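Local coordinates for protein putative arylalkylamine N-Acetyltransferase 7 (Aedes aegypti, PDB 4FD7) that probably acts as a GNAT-family N-acetyltransferase, transferring an acetyl group from acetyl-CoA to amines, possibly arylalkylamines, at residues A[3-8]-A[13-18]; A[170-175]-A[186-191]. All coordinates share one frame; numbering follows the deposited sequence.

Contact 1. Residues A[3-8]-A[13-18]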
ATOM      1  N   TRP A   3       3.112  11.611 -14.705  1.00 24.98           N
ATOM      2  CA  TRP A   3       4.071  11.971 -13.669  1.00 20.33           C
ATOM      3  C   TRP A   3       5.217  10.966 -13.697  1.00 18.11           C
ATOM      4  O   TRP A   3       5.012   9.755 -13.848  1.00 16.98           O
ATOM      5  CB  TRP A   3       3.381  12.018 -12.291  1.00 19.80           C
ATOM      6  CG  TRP A   3       4.214  12.572 -11.158  1.00 17.04           C
ATOM      7  CD1 TRP A   3       4.139  13.825 -10.621  1.00 17.71           C
ATOM      8  CD2 TRP A   3       5.214  11.881 -10.417  1.00 14.04           C
ATOM      9  NE1 TRP A   3       5.039  13.957  -9.603  1.00 18.01           N
ATOM     10  CE2 TRP A   3       5.727  12.771  -9.456  1.00 16.83           C
ATOM     11  CE3 TRP A   3       5.750  10.593 -10.463  1.00 15.70           C
ATOM     12  CZ2 TRP A   3       6.732  12.421  -8.559  1.00 15.79           C
ATOM     13  CZ3 TRP A   3       6.757  10.242  -9.570  1.00 15.61           C
ATOM     14  CH2 TRP A   3       7.230  11.149  -8.635  1.00 14.35           C
ATOM     15  N   THR A   4       6.434  11.480 -13.584  1.00 17.45           N
ATOM     16  CA  THR A   4       7.627  10.639 -13.570  1.00 17.62           C
ATOM     17  C   THR A   4       8.560  11.113 -12.455  1.00 15.40           C
ATOM     18  O   THR A   4       8.630  12.308 -12.160  1.00 14.81           O
ATOM     19  CB  THR A   4       8.366  10.705 -14.924  1.00 18.52           C
ATOM     20  OG1 THR A   4       8.700  12.067 -15.213  1.00 22.45           O
ATOM     21  CG2 THR A   4       7.499  10.169 -16.051  1.00 19.46           C
ATOM     22  N   ARG A   5       9.269  10.179 -11.825  1.00 13.66           N
ATOM     23  CA  ARG A   5      10.252  10.525 -10.814  1.00 12.37           C
ATOM     24  C   ARG A   5      11.525  11.004 -11.492  1.00 16.08           C
ATOM     25  O   ARG A   5      12.024  10.336 -12.397  1.00 13.67           O
ATOM     26  CB  ARG A   5      10.580   9.299  -9.959  1.00 14.04           C
ATOM     27  CG  ARG A   5      11.803   9.481  -9.041  1.00 13.44           C
ATOM     28  CD  ARG A   5      11.962   8.270  -8.122  1.00 13.59           C
ATOM     29  NE  ARG A   5      13.222   8.316  -7.383  1.00 13.22           N
ATOM     30  CZ  ARG A   5      13.457   7.647  -6.258  1.00 15.21           C
ATOM     31  NH1 ARG A   5      14.638   7.753  -5.655  1.00 14.92           N
ATOM     32  NH2 ARG A   5      12.517   6.868  -5.746  1.00 11.91           N
ATOM     33  N   SER A   6      12.053  12.154 -11.063  1.00 15.21           N
ATOM     34  CA  SER A   6      13.263  12.695 -11.687  1.00 16.34           C
ATOM     35  C   SER A   6      14.478  11.814 -11.438  1.00 17.22           C
ATOM     36  O   SER A   6      14.685  11.350 -10.314  1.00 17.43           O
ATOM     37  CB  SER A   6      13.565  14.090 -11.151  1.00 19.14           C
ATOM     38  OG  SER A   6      14.895  14.432 -11.479  1.00 18.89           O
ATOM     39  N   VAL A   7      15.300  11.628 -12.472  1.00 18.89           N
ATOM     40  CA  VAL A   7      16.478  10.763 -12.379  1.00 19.05           C
ATOM     41  C   VAL A   7      17.564  11.376 -11.498  1.00 19.61           C
ATOM     42  O   VAL A   7      18.519  10.695 -11.106  1.00 21.15           O
ATOM     43  CB  VAL A   7      17.057  10.416 -13.774  1.00 19.49           C
ATOM     44  CG1 VAL A   7      15.996   9.713 -14.639  1.00 20.52           C
ATOM     45  CG2 VAL A   7      17.575  11.674 -14.473  1.00 22.10           C
ATOM     46  N   LYS A   8      17.396  12.649 -11.158  1.00 17.77           N
ATOM     47  CA  LYS A   8      18.385  13.350 -10.343  1.00 19.78           C
ATOM     48  C   LYS A   8      18.241  13.064  -8.847  1.00 17.50           C
ATOM     49  O   LYS A   8      19.171  13.303  -8.072  1.00 16.61           O
ATOM     50  CB  LYS A   8      18.315  14.849 -10.597  1.00 20.01           C
ATOM     51  CG  LYS A   8      18.105  15.200 -12.054  1.00 25.64           C
ATOM     52  CD  LYS A   8      19.090  16.273 -12.498  1.00 27.41           C
ATOM     53  CE  LYS A   8      18.605  16.977 -13.747  1.00 27.64           C
ATOM     54  NZ  LYS A   8      18.861  18.450 -13.655  1.00 28.20           N
ATOM     55  N   SER A  13      17.609   5.416  -2.698  1.00 18.18           N
ATOM     56  CA  SER A  13      17.833   6.251  -1.532  1.00 17.50           C
ATOM     57  C   SER A  13      17.286   5.592  -0.284  1.00 17.80           C
ATOM     58  O   SER A  13      16.276   4.880  -0.334  1.00 14.95           O
ATOM     59  CB  SER A  13      17.149   7.600  -1.705  1.00 19.24           C
ATOM     60  OG  SER A  13      17.759   8.319  -2.762  1.00 20.56           O
ATOM     61  N   VAL A  14      17.939   5.845   0.842  1.00 17.52           N
ATOM     62  CA  VAL A  14      17.375   5.460   2.126  1.00 15.47           C
ATOM     63  C   VAL A  14      16.560   6.616   2.673  1.00 17.48           C
ATOM     64  O   VAL A  14      17.062   7.731   2.839  1.00 18.04           O
ATOM     65  CB  VAL A  14      18.463   5.058   3.136  1.00 15.78           C
ATOM     66  CG1 VAL A  14      17.818   4.666   4.479  1.00 16.77           C
ATOM     67  CG2 VAL A  14      19.275   3.901   2.572  1.00 16.26           C
ATOM     68  N   TRP A  15      15.292   6.364   2.958  1.00 14.68           N
ATOM     69  CA  TRP A  15      14.399   7.446   3.355  1.00 16.81           C
ATOM     70  C   TRP A  15      14.202   7.592   4.850  1.00 17.21           C
ATOM     71  O   TRP A  15      13.951   8.695   5.333  1.00 15.41           O
ATOM     72  CB  TRP A  15      13.036   7.307   2.667  1.00 15.25           C
ATOM     73  CG  TRP A  15      13.150   7.368   1.161  1.00 16.47           C
ATOM     74  CD1 TRP A  15      12.899   6.361   0.277  1.00 15.13           C
ATOM     75  CD2 TRP A  15      13.564   8.493   0.377  1.00 17.38           C
ATOM     76  NE1 TRP A  15      13.120   6.788  -1.005  1.00 16.29           N
ATOM     77  CE2 TRP A  15      13.532   8.092  -0.975  1.00 16.63           C
ATOM     78  CE3 TRP A  15      13.956   9.799   0.685  1.00 17.66           C
ATOM     79  CZ2 TRP A  15      13.887   8.952  -2.020  1.00 15.95           C
ATOM     80  CZ3 TRP A  15      14.312  10.652  -0.357  1.00 19.85           C
ATOM     81  CH2 TRP A  15      14.267  10.225  -1.691  1.00 16.29           C
ATOM     82  N   HIS A  16      14.269   6.479   5.574  1.00 15.79           N
ATOM     83  CA  HIS A  16      13.916   6.481   6.989  1.00 16.10           C
ATOM     84  C   HIS A  16      14.658   5.373   7.737  1.00 16.82           C
ATOM     85  O   HIS A  16      14.902   4.298   7.190  1.00 16.09           O
ATOM     86  CB  HIS A  16      12.404   6.292   7.115  1.00 16.08           C
ATOM     87  CG  HIS A  16      11.886   6.318   8.518  1.00 17.10           C
ATOM     88  ND1 HIS A  16      12.153   7.345   9.400  1.00 16.28           N
ATOM     89  CD2 HIS A  16      11.088   5.451   9.183  1.00 17.47           C
ATOM     90  CE1 HIS A  16      11.547   7.104  10.550  1.00 17.23           C
ATOM     91  NE2 HIS A  16      10.898   5.958  10.447  1.00 19.02           N
ATOM     92  N   ARG A  17      15.041   5.646   8.980  1.00 17.64           N
ATOM     93  CA  ARG A  17      15.660   4.625   9.832  1.00 17.47           C
ATOM     94  C   ARG A  17      14.993   4.648  11.197  1.00 17.44           C
ATOM     95  O   ARG A  17      14.572   5.703  11.670  1.00 19.64           O
ATOM     96  CB  ARG A  17      17.170   4.856   9.986  1.00 18.06           C
ATOM     97  CG  ARG A  17      17.960   4.779   8.686  1.00 20.41           C
ATOM     98  CD  ARG A  17      19.452   4.898   8.961  1.00 20.49           C
ATOM     99  NE  ARG A  17      20.261   5.115   7.759  1.00 22.34           N
ATOM    100  CZ  ARG A  17      20.759   4.140   7.008  1.00 18.95           C
ATOM    101  NH1 ARG A  17      20.522   2.870   7.311  1.00 19.86           N
ATOM    102  NH2 ARG A  17      21.490   4.430   5.943  1.00 22.20           N
ATOM    103  N   PHE A  18      14.899   3.490  11.839  1.00 17.81           N
ATOM    104  CA  PHE A  18      14.228   3.418  13.120  1.00 17.21           C
ATOM    105  C   PHE A  18      14.684   2.186  13.882  1.00 16.11           C
ATOM    106  O   PHE A  18      15.207   1.233  13.288  1.00 17.49           O
ATOM    107  CB  PHE A  18      12.707   3.378  12.914  1.00 18.42           C
ATOM    108  CG  PHE A  18      12.229   2.152  12.187  1.00 17.56           C
ATOM    109  CD1 PHE A  18      11.857   1.016  12.888  1.00 17.17           C
ATOM    110  CD2 PHE A  18      12.165   2.130  10.806  1.00 18.12           C
ATOM    111  CE1 PHE A  18      11.426  -0.123  12.221  1.00 17.03           C
ATOM    112  CE2 PHE A  18      11.731   0.989  10.128  1.00 17.80           C
ATOM    113  CZ  PHE A  18      11.349  -0.124  10.832  1.00 16.25           C
TER
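Arg5 and Trp15 meet because both first torsions send their side chains into the same place. CG of Arg5 lies opposite its backbone N (chi1 169°), and the chain then runs out straight from CG to NE. In Trp15, CG sits beside the backbone N instead (chi1 -61°), which turns the indole toward the end of the arginine. The two side chains pass each other in opposite directions. NH1 of Arg5 comes to 3.9 Å from CZ2 of Trp15 and reaches the indole at its edge, near the ring plane. The guanidinium and indole planes are 58° apart and NH1 comes at the rim, so the groups touch without stacking. Ser13 lies alongside: its OG is 4.3 Å from Arg5 NH1, close to the guanidinium plane. That is too far for a bond, and the Ser13 hydroxyl is instead paired with Pro10 O. CB of Ser13 covers one face of the Trp15 ring, 3.5 Å above it and offset toward the rim.

Trp15 stands at a classic beta bulge at the start of strand 14-21. Together with His16 it faces Val33 on the adjoining strand 28-35, in the antiparallel sheet of this GNAT protein. The N-terminal segment 3-8 has no regular structure. It is turned locally by an ST turn, in which Lys8 N donates to Ser6 OG over 3.1 Å.

Asp35, outside both segments, is a polar partner of each. Asp35 OD2 forms a salt bridge with Arg5 NH1 and accepts from Ser13 N, and Asp35 OD1 accepts from Trp15 NE1. The carboxylate therefore ties the arginine to the indole it touches. Arg5 NH2 donates to Arg85 O.

Contact 2. Residues A[170-175]-A[186-191]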
ATOM      1  N   ARG A 170       5.656   5.976   7.286  1.00 13.28           N
ATOM      2  CA  ARG A 170       6.230   7.247   7.679  1.00 14.75           C
ATOM      3  C   ARG A 170       7.266   7.667   6.653  1.00 13.78           C
ATOM      4  O   ARG A 170       7.452   8.864   6.391  1.00 14.88           O
ATOM      5  CB  ARG A 170       6.836   7.200   9.100  1.00 14.91           C
ATOM      6  CG  ARG A 170       7.011   8.599   9.684  1.00 16.31           C
ATOM      7  CD  ARG A 170       7.883   8.583  10.944  1.00 20.05           C
ATOM      8  NE  ARG A 170       7.364   7.630  11.919  1.00 20.26           N
ATOM      9  CZ  ARG A 170       6.381   7.901  12.776  1.00 21.81           C
ATOM     10  NH1 ARG A 170       5.812   9.102  12.779  1.00 18.34           N
ATOM     11  NH2 ARG A 170       5.970   6.974  13.631  1.00 22.48           N
ATOM     12  N   ALA A 171       7.925   6.680   6.051  1.00 13.72           N
ATOM     13  CA  ALA A 171       8.887   6.956   4.968  1.00 14.80           C
ATOM     14  C   ALA A 171       8.329   7.697   3.737  1.00 13.86           C
ATOM     15  O   ALA A 171       9.098   8.159   2.890  1.00 14.57           O
ATOM     16  CB  ALA A 171       9.585   5.674   4.532  1.00 14.03           C
ATOM     17  N   ARG A 172       7.013   7.805   3.627  1.00 13.80           N
ATOM     18  CA  ARG A 172       6.409   8.495   2.491  1.00 14.59           C
ATOM     19  C   ARG A 172       6.692   9.988   2.565  1.00 14.83           C
ATOM     20  O   ARG A 172       6.727  10.696   1.543  1.00 15.25           O
ATOM     21  CB  ARG A 172       4.903   8.239   2.462  1.00 12.48           C
ATOM     22  CG  ARG A 172       4.539   6.855   1.936  1.00 11.13           C
ATOM     23  CD  ARG A 172       3.028   6.709   1.837  1.00 11.64           C
ATOM     24  NE  ARG A 172       2.641   5.306   1.689  1.00 12.97           N
ATOM     25  CZ  ARG A 172       1.395   4.903   1.464  1.00 12.65           C
ATOM     26  NH1 ARG A 172       0.412   5.792   1.340  1.00 11.31           N
ATOM     27  NH2 ARG A 172       1.138   3.610   1.350  1.00 12.57           N
ATOM     28  N   ILE A 173       6.912  10.458   3.786  1.00 14.36           N
ATOM     29  CA  ILE A 173       7.117  11.877   4.028  1.00 14.67           C
ATOM     30  C   ILE A 173       8.396  12.388   3.343  1.00 15.79           C
ATOM     31  O   ILE A 173       8.319  13.313   2.522  1.00 15.06           O
ATOM     32  CB  ILE A 173       7.061  12.224   5.543  1.00 15.41           C
ATOM     33  CG1 ILE A 173       5.655  11.978   6.095  1.00 15.20           C
ATOM     34  CG2 ILE A 173       7.462  13.648   5.764  1.00 17.48           C
ATOM     35  CD1 ILE A 173       5.563  12.088   7.599  1.00 17.26           C
ATOM     36  N   PRO A 174       9.573  11.802   3.657  1.00 15.35           N
ATOM     37  CA  PRO A 174      10.731  12.306   2.905  1.00 14.93           C
ATOM     38  C   PRO A 174      10.691  11.945   1.415  1.00 13.98           C
ATOM     39  O   PRO A 174      11.168  12.739   0.606  1.00 14.84           O
ATOM     40  CB  PRO A 174      11.937  11.644   3.602  1.00 18.45           C
ATOM     41  CG  PRO A 174      11.371  10.483   4.344  1.00 16.69           C
ATOM     42  CD  PRO A 174       9.962  10.830   4.701  1.00 15.33           C
ATOM     43  N   LEU A 175      10.130  10.794   1.053  1.00 14.44           N
ATOM     44  CA  LEU A 175      10.043  10.417  -0.365  1.00 15.29           C
ATOM     45  C   LEU A 175       9.246  11.453  -1.158  1.00 13.89           C
ATOM     46  O   LEU A 175       9.673  11.870  -2.236  1.00 14.95           O
ATOM     47  CB  LEU A 175       9.410   9.027  -0.537  1.00 16.32           C
ATOM     48  CG  LEU A 175       9.094   8.570  -1.969  1.00 15.33           C
ATOM     49  CD1 LEU A 175      10.352   8.499  -2.852  1.00 15.29           C
ATOM     50  CD2 LEU A 175       8.367   7.230  -1.974  1.00 13.02           C
ATOM     51  N   THR A 186      -4.448   6.905   0.426  1.00 13.20           N
ATOM     52  CA  THR A 186      -4.472   5.468   0.207  1.00 15.00           C
ATOM     53  C   THR A 186      -5.746   4.903   0.801  1.00 14.43           C
ATOM     54  O   THR A 186      -6.316   5.493   1.727  1.00 12.18           O
ATOM     55  CB  THR A 186      -3.181   4.818   0.800  1.00 13.84           C
ATOM     56  OG1 THR A 186      -2.083   5.076  -0.087  1.00 13.65           O
ATOM     57  CG2 THR A 186      -3.312   3.307   0.993  1.00 14.80           C
ATOM     58  N   CYS A 187      -6.238   3.811   0.228  1.00 13.73           N
ATOM     59  CA  CYS A 187      -7.330   3.074   0.848  1.00 13.90           C
ATOM     60  C   CYS A 187      -6.730   2.058   1.805  1.00 15.94           C
ATOM     61  O   CYS A 187      -6.069   1.118   1.375  1.00 15.85           O
ATOM     62  CB  CYS A 187      -8.180   2.348  -0.203  1.00 16.66           C
ATOM     63  SG  CYS A 187      -9.498   1.377   0.560  1.00 19.33           S
ATOM     64  N   PHE A 188      -6.921   2.285   3.102  1.00 15.41           N
ATOM     65  CA  PHE A 188      -6.503   1.351   4.136  1.00 18.22           C
ATOM     66  C   PHE A 188      -7.686   0.459   4.491  1.00 19.67           C
ATOM     67  O   PHE A 188      -8.767   0.930   4.869  1.00 19.52           O
ATOM     68  CB  PHE A 188      -5.962   2.100   5.344  1.00 16.76           C
ATOM     69  CG  PHE A 188      -4.761   2.949   5.033  1.00 17.40           C
ATOM     70  CD1 PHE A 188      -4.894   4.306   4.730  1.00 15.11           C
ATOM     71  CD2 PHE A 188      -3.498   2.391   5.033  1.00 17.01           C
ATOM     72  CE1 PHE A 188      -3.776   5.076   4.444  1.00 16.64           C
ATOM     73  CE2 PHE A 188      -2.373   3.163   4.744  1.00 17.27           C
ATOM     74  CZ  PHE A 188      -2.516   4.502   4.454  1.00 15.48           C
ATOM     75  N   THR A 189      -7.468  -0.843   4.346  1.00 17.57           N
ATOM     76  CA  THR A 189      -8.574  -1.777   4.239  1.00 18.44           C
ATOM     77  C   THR A 189      -8.883  -2.507   5.533  1.00 18.61           C
ATOM     78  O   THR A 189      -9.979  -3.040   5.702  1.00 20.81           O
ATOM     79  CB  THR A 189      -8.279  -2.803   3.163  1.00 19.97           C
ATOM     80  OG1 THR A 189      -7.077  -3.504   3.511  1.00 19.38           O
ATOM     81  CG2 THR A 189      -8.104  -2.114   1.812  1.00 18.26           C
ATOM     82  N   GLY A 190      -7.918  -2.545   6.443  1.00 22.14           N
ATOM     83  CA  GLY A 190      -8.085  -3.247   7.704  1.00 24.10           C
ATOM     84  C   GLY A 190      -7.727  -2.412   8.918  1.00 24.19           C
ATOM     85  O   GLY A 190      -7.189  -1.317   8.783  1.00 24.59           O
ATOM     86  N   PRO A 191      -8.002  -2.939  10.115  1.00 25.74           N
ATOM     87  CA  PRO A 191      -7.936  -2.173  11.365  1.00 27.71           C
ATOM     88  C   PRO A 191      -6.516  -1.739  11.743  1.00 26.69           C
ATOM     89  O   PRO A 191      -6.295  -0.576  12.094  1.00 28.22           O
ATOM     90  CB  PRO A 191      -8.486  -3.162  12.395  1.00 28.83           C
ATOM     91  CG  PRO A 191      -8.152  -4.488  11.852  1.00 29.73           C
ATOM     92  CD  PRO A 191      -8.308  -4.360  10.356  1.00 28.86           C
TER
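The backbones of Arg172 and Thr186 stay well apart, with their CA atoms 11.5 Å from each other. No other pair of CA atoms across the two segments is closer. Segment 170-175 runs from the end of helix 164-170 into helix 172-179, and Ile173 N bonds to Arg170 O over 3.1 Å. Segment 186-191 leaves strand 183-188 at Phe188 and turns into the next helix, with Gly190 as the N-cap.

The long Arg172 side chain bridges the gap. Its CG is beside the backbone N (chi1 -77°), and the chain is extended from there to NE, so the guanidinium lies far from the helix. It crosses the Thr186 side chain at about a right angle. NH1 of Arg172 donates to OG1 of Thr186 over 3.0 Å. The N-H...O angle is 151°, and OG1 is tilted 19° out of the guanidinium plane.

The other branch of Thr186, the methyl CG2, rests over the centre of the Phe188 ring, 3.7 Å above it. The threonine thus divides its two branches between a polar and an aromatic neighbour.

The buried guanidinium has two further acceptors: Ser184 OG for NH1 and Asn102 OD1 for NH2. Phe188 packs on Ala197 of helix 191-200 and meets Phe202 edge-to-face. Strand 146-155, the helical region and strand 183-188 follow one another in an order consistent with the β4-α3-β5 core of GNAT folds. The Arg172-Thr186 bond joins helix 172-179 to strand 183-188, and side chains of strand 146-155 touch both residues.

The two contacts come in series along the chain, and their centres are 15 Å apart. In contact 1 a loop, residues 3-8, meets strand 14-21, one of the two outermost strands of the five-stranded sheet. Contact 2 is nearer the centre of the chain and includes strand 183-188 of the second sheet. Helix 172-179 connects them. Leu175 CD1 lies 3.7 Å from Trp15 CZ2, and Pro174 CG lies 3.3 Å from Trp15 O. The helix thus packs against strand 14-21 and sends Arg172 toward strand 183-188. In GNAT relatives, acetyl-CoA binds between two splayed strands of this core.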